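Local structure of ferric uptake regulation protein (Helicobacter pylori, 2XIG) at the interface of chains A and B. The protein represses iron-responsive genes as a homodimer, using ferrous iron as a cofactor to bind their operator DNA. Coordinates in Å, arbitrary orientation; residue numbers count along the deposited sequence, not the author numbering. Chains: chain A/B, Ferric uptake regulation protein.

Contact 1: the interface of chains A and B. Residues chain A 119, 123, 126; chain B 113, 115-116.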
ATOM      1  N   ARG A 119      -4.798 -30.155  10.457  1.00 30.90           N
ATOM      2  CA  ARG A 119      -5.770 -29.903   9.406  1.00 27.03           C
ATOM      3  C   ARG A 119      -5.093 -29.561   8.084  1.00 26.97           C
ATOM      4  O   ARG A 119      -5.596 -29.918   7.022  1.00 29.96           O
ATOM      5  CB  ARG A 119      -6.749 -28.798   9.821  1.00 32.43           C
ATOM      6  CG  ARG A 119      -7.807 -28.481   8.768  1.00 34.24           C
ATOM      7  CD  ARG A 119      -8.603 -29.723   8.397  1.00 35.55           C
ATOM      8  NE  ARG A 119      -9.510 -29.483   7.279  1.00 32.26           N
ATOM      9  CZ  ARG A 119     -10.250 -30.421   6.695  1.00 35.97           C
ATOM     10  NH1 ARG A 119     -10.193 -31.679   7.119  1.00 34.58           N
ATOM     11  NH2 ARG A 119     -11.046 -30.100   5.686  1.00 39.74           N
ATOM     12  N   VAL A 123      -5.856 -31.447   4.528  1.00 35.21           N
ATOM     13  CA  VAL A 123      -6.236 -30.683   3.342  1.00 35.70           C
ATOM     14  C   VAL A 123      -5.377 -31.039   2.131  1.00 36.92           C
ATOM     15  O   VAL A 123      -5.887 -31.204   1.023  1.00 37.32           O
ATOM     16  CB  VAL A 123      -6.167 -29.166   3.617  1.00 35.49           C
ATOM     17  CG1 VAL A 123      -6.229 -28.371   2.325  1.00 35.34           C
ATOM     18  CG2 VAL A 123      -7.284 -28.757   4.567  1.00 33.39           C
ATOM     19  N   LYS A 126      -6.113 -34.348   0.305  1.00 47.65           N
ATOM     20  CA  LYS A 126      -7.222 -34.305  -0.639  1.00 46.24           C
ATOM     21  C   LYS A 126      -6.724 -34.150  -2.072  1.00 44.88           C
ATOM     22  O   LYS A 126      -7.381 -34.579  -3.017  1.00 46.54           O
ATOM     23  CB  LYS A 126      -8.164 -33.154  -0.293  1.00 51.24           C
ATOM     24  CG  LYS A 126      -8.715 -33.212   1.116  1.00 55.46           C
ATOM     25  CD  LYS A 126      -9.689 -32.077   1.359  1.00 60.37           C
ATOM     26  CE  LYS A 126     -10.436 -32.263   2.663  1.00 64.27           C
ATOM     27  NZ  LYS A 126     -11.599 -31.339   2.742  1.00 66.82           N
TER
ATOM     28  N   ASP B 113     -10.343 -23.558   3.185  1.00 33.18           N
ATOM     29  CA  ASP B 113     -10.862 -24.571   4.095  1.00 31.71           C
ATOM     30  C   ASP B 113     -11.540 -23.950   5.306  1.00 32.49           C
ATOM     31  O   ASP B 113     -10.901 -23.248   6.090  1.00 29.41           O
ATOM     32  CB  ASP B 113      -9.749 -25.514   4.552  1.00 31.01           C
ATOM     33  CG  ASP B 113     -10.275 -26.668   5.368  1.00 33.64           C
ATOM     34  OD1 ASP B 113     -11.107 -27.435   4.838  1.00 37.10           O
ATOM     35  OD2 ASP B 113      -9.861 -26.807   6.537  1.00 31.64           O
ATOM     36  N   GLU B 115     -12.476 -25.125   8.169  1.00 29.82           N
ATOM     37  CA  GLU B 115     -11.913 -25.412   9.489  1.00 31.39           C
ATOM     38  C   GLU B 115     -10.660 -24.584   9.790  1.00 28.32           C
ATOM     39  O   GLU B 115     -10.493 -24.071  10.899  1.00 26.85           O
ATOM     40  CB  GLU B 115     -11.625 -26.901   9.679  1.00 34.03           C
ATOM     41  CG  GLU B 115     -11.151 -27.228  11.085  1.00 33.26           C
ATOM     42  CD  GLU B 115     -10.787 -28.683  11.247  1.00 36.74           C
ATOM     43  OE1 GLU B 115     -11.430 -29.522  10.588  1.00 38.41           O
ATOM     44  OE2 GLU B 115      -9.859 -28.985  12.027  1.00 39.17           O
ATOM     45  N   ILE B 116      -9.777 -24.463   8.805  1.00 25.80           N
ATOM     46  CA  ILE B 116      -8.598 -23.617   8.961  1.00 24.55           C
ATOM     47  C   ILE B 116      -9.012 -22.152   9.155  1.00 20.88           C
ATOM     48  O   ILE B 116      -8.535 -21.489  10.077  1.00 24.85           O
ATOM     49  CB  ILE B 116      -7.646 -23.747   7.759  1.00 21.86           C
ATOM     50  CG1 ILE B 116      -6.954 -25.114   7.783  1.00 28.50           C
ATOM     51  CG2 ILE B 116      -6.625 -22.610   7.758  1.00 24.32           C
ATOM     52  CD1 ILE B 116      -6.095 -25.393   6.575  1.00 32.36           C
TER

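Contact 2: the interface of chains A and B. Residues chain A 120, 124, 131-134; chain B 137-140.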
ATOM      1  N   GLN A 120      -3.957 -28.871   8.150  1.00 27.83           N
ATOM      2  CA  GLN A 120      -3.182 -28.566   6.947  1.00 28.11           C
ATOM      3  C   GLN A 120      -2.769 -29.861   6.252  1.00 30.93           C
ATOM      4  O   GLN A 120      -2.700 -29.932   5.028  1.00 34.67           O
ATOM      5  CB  GLN A 120      -1.929 -27.755   7.295  1.00 28.26           C
ATOM      6  CG  GLN A 120      -2.202 -26.331   7.760  1.00 32.08           C
ATOM      7  CD  GLN A 120      -0.949 -25.626   8.255  1.00 31.96           C
ATOM      8  OE1 GLN A 120       0.092 -26.251   8.467  1.00 35.83           O
ATOM      9  NE2 GLN A 120      -1.046 -24.321   8.445  1.00 32.97           N
ATOM     10  N   VAL A 124      -4.073 -31.162   2.344  1.00 36.03           N
ATOM     11  CA  VAL A 124      -3.166 -31.483   1.250  1.00 37.25           C
ATOM     12  C   VAL A 124      -3.377 -32.914   0.746  1.00 38.76           C
ATOM     13  O   VAL A 124      -3.186 -33.199  -0.433  1.00 36.59           O
ATOM     14  CB  VAL A 124      -1.700 -31.242   1.640  1.00 43.49           C
ATOM     15  CG1 VAL A 124      -0.776 -31.658   0.516  1.00 47.66           C
ATOM     16  CG2 VAL A 124      -1.491 -29.774   1.967  1.00 41.10           C
ATOM     17  N   LEU A 131       3.039 -32.405   1.731  1.00 26.69           N
ATOM     18  CA  LEU A 131       3.366 -31.147   2.401  1.00 26.44           C
ATOM     19  C   LEU A 131       4.833 -31.081   2.797  1.00 27.57           C
ATOM     20  O   LEU A 131       5.310 -31.885   3.602  1.00 26.79           O
ATOM     21  CB  LEU A 131       2.495 -30.945   3.637  1.00 27.80           C
ATOM     22  CG  LEU A 131       2.699 -29.602   4.346  1.00 26.79           C
ATOM     23  CD1 LEU A 131       2.437 -28.440   3.388  1.00 24.62           C
ATOM     24  CD2 LEU A 131       1.801 -29.503   5.571  1.00 22.54           C
ATOM     25  N   ILE A 132       5.542 -30.113   2.234  1.00 25.71           N
ATOM     26  CA  ILE A 132       6.951 -29.920   2.534  1.00 21.79           C
ATOM     27  C   ILE A 132       7.123 -28.863   3.615  1.00 22.01           C
ATOM     28  O   ILE A 132       7.884 -29.049   4.556  1.00 23.86           O
ATOM     29  CB  ILE A 132       7.732 -29.493   1.276  1.00 27.19           C
ATOM     30  CG1 ILE A 132       7.667 -30.589   0.208  1.00 22.82           C
ATOM     31  CG2 ILE A 132       9.161 -29.102   1.623  1.00 25.88           C
ATOM     32  CD1 ILE A 132       8.070 -31.976   0.700  1.00 27.10           C
ATOM     33  N   SER A 133       6.410 -27.750   3.483  1.00 24.42           N
ATOM     34  CA  SER A 133       6.487 -26.687   4.473  1.00 19.83           C
ATOM     35  C   SER A 133       5.324 -25.726   4.285  1.00 20.65           C
ATOM     36  O   SER A 133       4.567 -25.830   3.325  1.00 17.38           O
ATOM     37  CB  SER A 133       7.799 -25.914   4.341  1.00 23.53           C
ATOM     38  OG  SER A 133       7.813 -25.146   3.151  1.00 24.18           O
ATOM     39  N   HIS A 134       5.189 -24.782   5.204  1.00 17.75           N
ATOM     40  CA  HIS A 134       4.164 -23.766   5.035  1.00 15.36           C
ATOM     41  C   HIS A 134       4.602 -22.454   5.647  1.00 15.98           C
ATOM     42  O   HIS A 134       5.597 -22.379   6.366  1.00 21.89           O
ATOM     43  CB  HIS A 134       2.835 -24.230   5.638  1.00 17.93           C
ATOM     44  CG  HIS A 134       2.905 -24.491   7.105  1.00 20.06           C
ATOM     45  ND1 HIS A 134       3.409 -25.665   7.626  1.00 20.44           N
ATOM     46  CD2 HIS A 134       2.554 -23.727   8.165  1.00 20.71           C
ATOM     47  CE1 HIS A 134       3.360 -25.614   8.945  1.00 22.27           C
ATOM     48  NE2 HIS A 134       2.839 -24.452   9.297  1.00 24.04           N
TER
ATOM     49  N   LYS B 137       0.342 -20.048   2.904  1.00 21.56           N
ATOM     50  CA  LYS B 137       0.639 -20.871   1.757  1.00 24.08           C
ATOM     51  C   LYS B 137       1.308 -22.151   2.185  1.00 21.56           C
ATOM     52  O   LYS B 137       2.055 -22.182   3.151  1.00 17.67           O
ATOM     53  CB  LYS B 137       1.463 -20.118   0.711  1.00 34.92           C
ATOM     54  CG  LYS B 137       2.726 -19.472   1.221  1.00 36.60           C
ATOM     55  CD  LYS B 137       2.992 -18.179   0.460  1.00 38.75           C
ATOM     56  CE  LYS B 137       4.186 -17.445   1.037  1.00 42.08           C
ATOM     57  NZ  LYS B 137       3.972 -15.971   1.032  1.00 46.40           N
ATOM     58  N   MET B 138       0.989 -23.212   1.468  1.00 21.29           N
ATOM     59  CA  MET B 138       1.553 -24.516   1.753  1.00 21.59           C
ATOM     60  C   MET B 138       2.358 -24.957   0.559  1.00 23.13           C
ATOM     61  O   MET B 138       1.855 -24.977  -0.562  1.00 23.56           O
ATOM     62  CB  MET B 138       0.434 -25.508   2.053  1.00 27.37           C
ATOM     63  CG  MET B 138      -0.371 -25.113   3.275  1.00 30.43           C
ATOM     64  SD  MET B 138      -1.392 -26.450   3.901  1.00 40.23           S
ATOM     65  CE  MET B 138      -2.670 -26.526   2.649  1.00 28.88           C
ATOM     66  N   PHE B 139       3.619 -25.299   0.803  1.00 25.16           N
ATOM     67  CA  PHE B 139       4.518 -25.713  -0.256  1.00 25.26           C
ATOM     68  C   PHE B 139       4.564 -27.239  -0.295  1.00 23.93           C
ATOM     69  O   PHE B 139       4.753 -27.894   0.735  1.00 24.18           O
ATOM     70  CB  PHE B 139       5.908 -25.131  -0.019  1.00 24.07           C
ATOM     71  CG  PHE B 139       5.948 -23.624  -0.039  1.00 22.49           C
ATOM     72  CD1 PHE B 139       6.078 -22.933  -1.233  1.00 30.22           C
ATOM     73  CD2 PHE B 139       5.872 -22.901   1.144  1.00 23.88           C
ATOM     74  CE1 PHE B 139       6.122 -21.541  -1.251  1.00 27.83           C
ATOM     75  CE2 PHE B 139       5.919 -21.520   1.130  1.00 26.18           C
ATOM     76  CZ  PHE B 139       6.044 -20.840  -0.068  1.00 27.05           C
ATOM     77  N   VAL B 140       4.372 -27.801  -1.483  1.00 28.07           N
ATOM     78  CA  VAL B 140       4.190 -29.240  -1.604  1.00 27.66           C
ATOM     79  C   VAL B 140       4.974 -29.850  -2.763  1.00 25.17           C
ATOM     80  O   VAL B 140       5.564 -29.142  -3.583  1.00 22.33           O
ATOM     81  CB  VAL B 140       2.696 -29.579  -1.810  1.00 27.62           C
ATOM     82  CG1 VAL B 140       1.840 -28.940  -0.718  1.00 26.14           C
ATOM     83  CG2 VAL B 140       2.231 -29.111  -3.188  1.00 23.95           C
TER

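Contact 1: the interface of chains A and B
B:Asp113 OD2, a carboxylate oxygen, is gripped from both chains. A:Arg119 NE donates to it across the interface at 2.8 Å. The backbone N of B:Ile116 donates to it from within its own chain, at 3.3 Å. The two donors approach from opposite faces of the carboxylate plane. The other oxygen, B:Asp113 OD1, takes a nearly straight bond from A:Arg119 NH2, also at 2.8 Å. The pair is thus a side-on, two-pronged salt bridge. Both oxygens are met on their syn sides and lie close to the guanidinium plane, but the two flat groups are turned 29° apart. The paired hydrogen bonds should fix the rotation of the guanidinium, and the B:Ile116 amide helps position the aspartate. A:Arg119 starts with CG anti to its backbone N (chi1 -180°) and bends at chi2, which carries its tip toward B:Asp113.

B:Glu115 slants across the arginine, its carboxylate turned 17° from the guanidinium plane. Its OE1 stands 3.8 Å from A:Arg119 NE, a longer salt bridge, and its carboxylate also packs on the arginine CD methylene. A:Arg119 CG rests on B:Ile116 CG1 at 3.6 Å. The CG2 methyl of A:Val123 packs against the carboxylate carbon CG of B:Asp113 at 3.7 Å. A:Lys126 may add a weak long-range attraction to the aspartate.

Helix 114-125 of chain A supplies A:Arg119 and A:Val123. B:Asp113 directly precedes the same helix of chain B, within the dimerization region.

Contact 2: the interface of chains A and B
A:Ser133 and B:Phe139 pair their backbones where strands 130-141 of the two chains run antiparallel. This is the intersubunit strand pairing of the Fur-family dimerization region. B:Phe139 N donates to A:Ser133 O at 2.7 Å. B:Phe139 O accepts from two amides of chain A. A:Ile132 N reaches it at 2.8 Å, in the carbonyl plane, while A:Ser133 N reaches it at 3.2 Å, tilted 22° from that plane. This is a classic beta-bulge: A:Ile132 and A:Ser133 lie opposite the one residue B:Phe139, and A:Ile132 has a psi of -46°, unlike the extended residues beside it. A:Leu131 bridges B:Val140, and A:His134 bridges B:Met138.

Apolar packing joins the B strand to helix 114-125 and strand 130-141 of chain A. B:Met138 carries much of it. Its chain bends at chi3 (-73°), which turns the CE methyl onto A:Val124 CG2 at 3.5 Å. The sulfur SD lies 3.7 Å from A:Gln120 CB, against the aliphatic base of the glutamine. Nearer the strand, the A:Leu131 side chain crosses that of B:Met138 at about a right angle, and its CD1 touches CB at 3.8 Å. A:Val124 CG1 and B:Val140 CG1 meet tip to tip at 4.0 Å.

Beside the backbone bonds, A:Ser133 OG lies near B:Phe139 CD2.

A metal ligand borders the patch. A:His134 is a ligand of one of the zinc ions, with A:His96, A:Asp98 and A:Glu117, at a position that probably takes the regulatory iron. A:Gln120 OE1 sits over the centre of its imidazole, 3.3 Å above the plane. A:His134 CB packs near B:Met138 CG, linking the ligand residue to the partner strand.

The C-alpha centres of contact 1 and contact 2 lie about 12 Å apart. Both draw on helix 114-125 of chain A, where A:Arg119 and A:Val123 in contact 1 directly neighbour A:Gln120 and A:Val124 in contact 2. One helix therefore faces two parts of chain B: the start of its equivalent helix and its strand 130-141. Two-fold symmetry repeats each contact with the chains exchanged. Both contacts probably help to hold the homodimer together, as parts of a larger interface. Contact 2 includes a metal ligand, which may couple metal binding to the dimer interface.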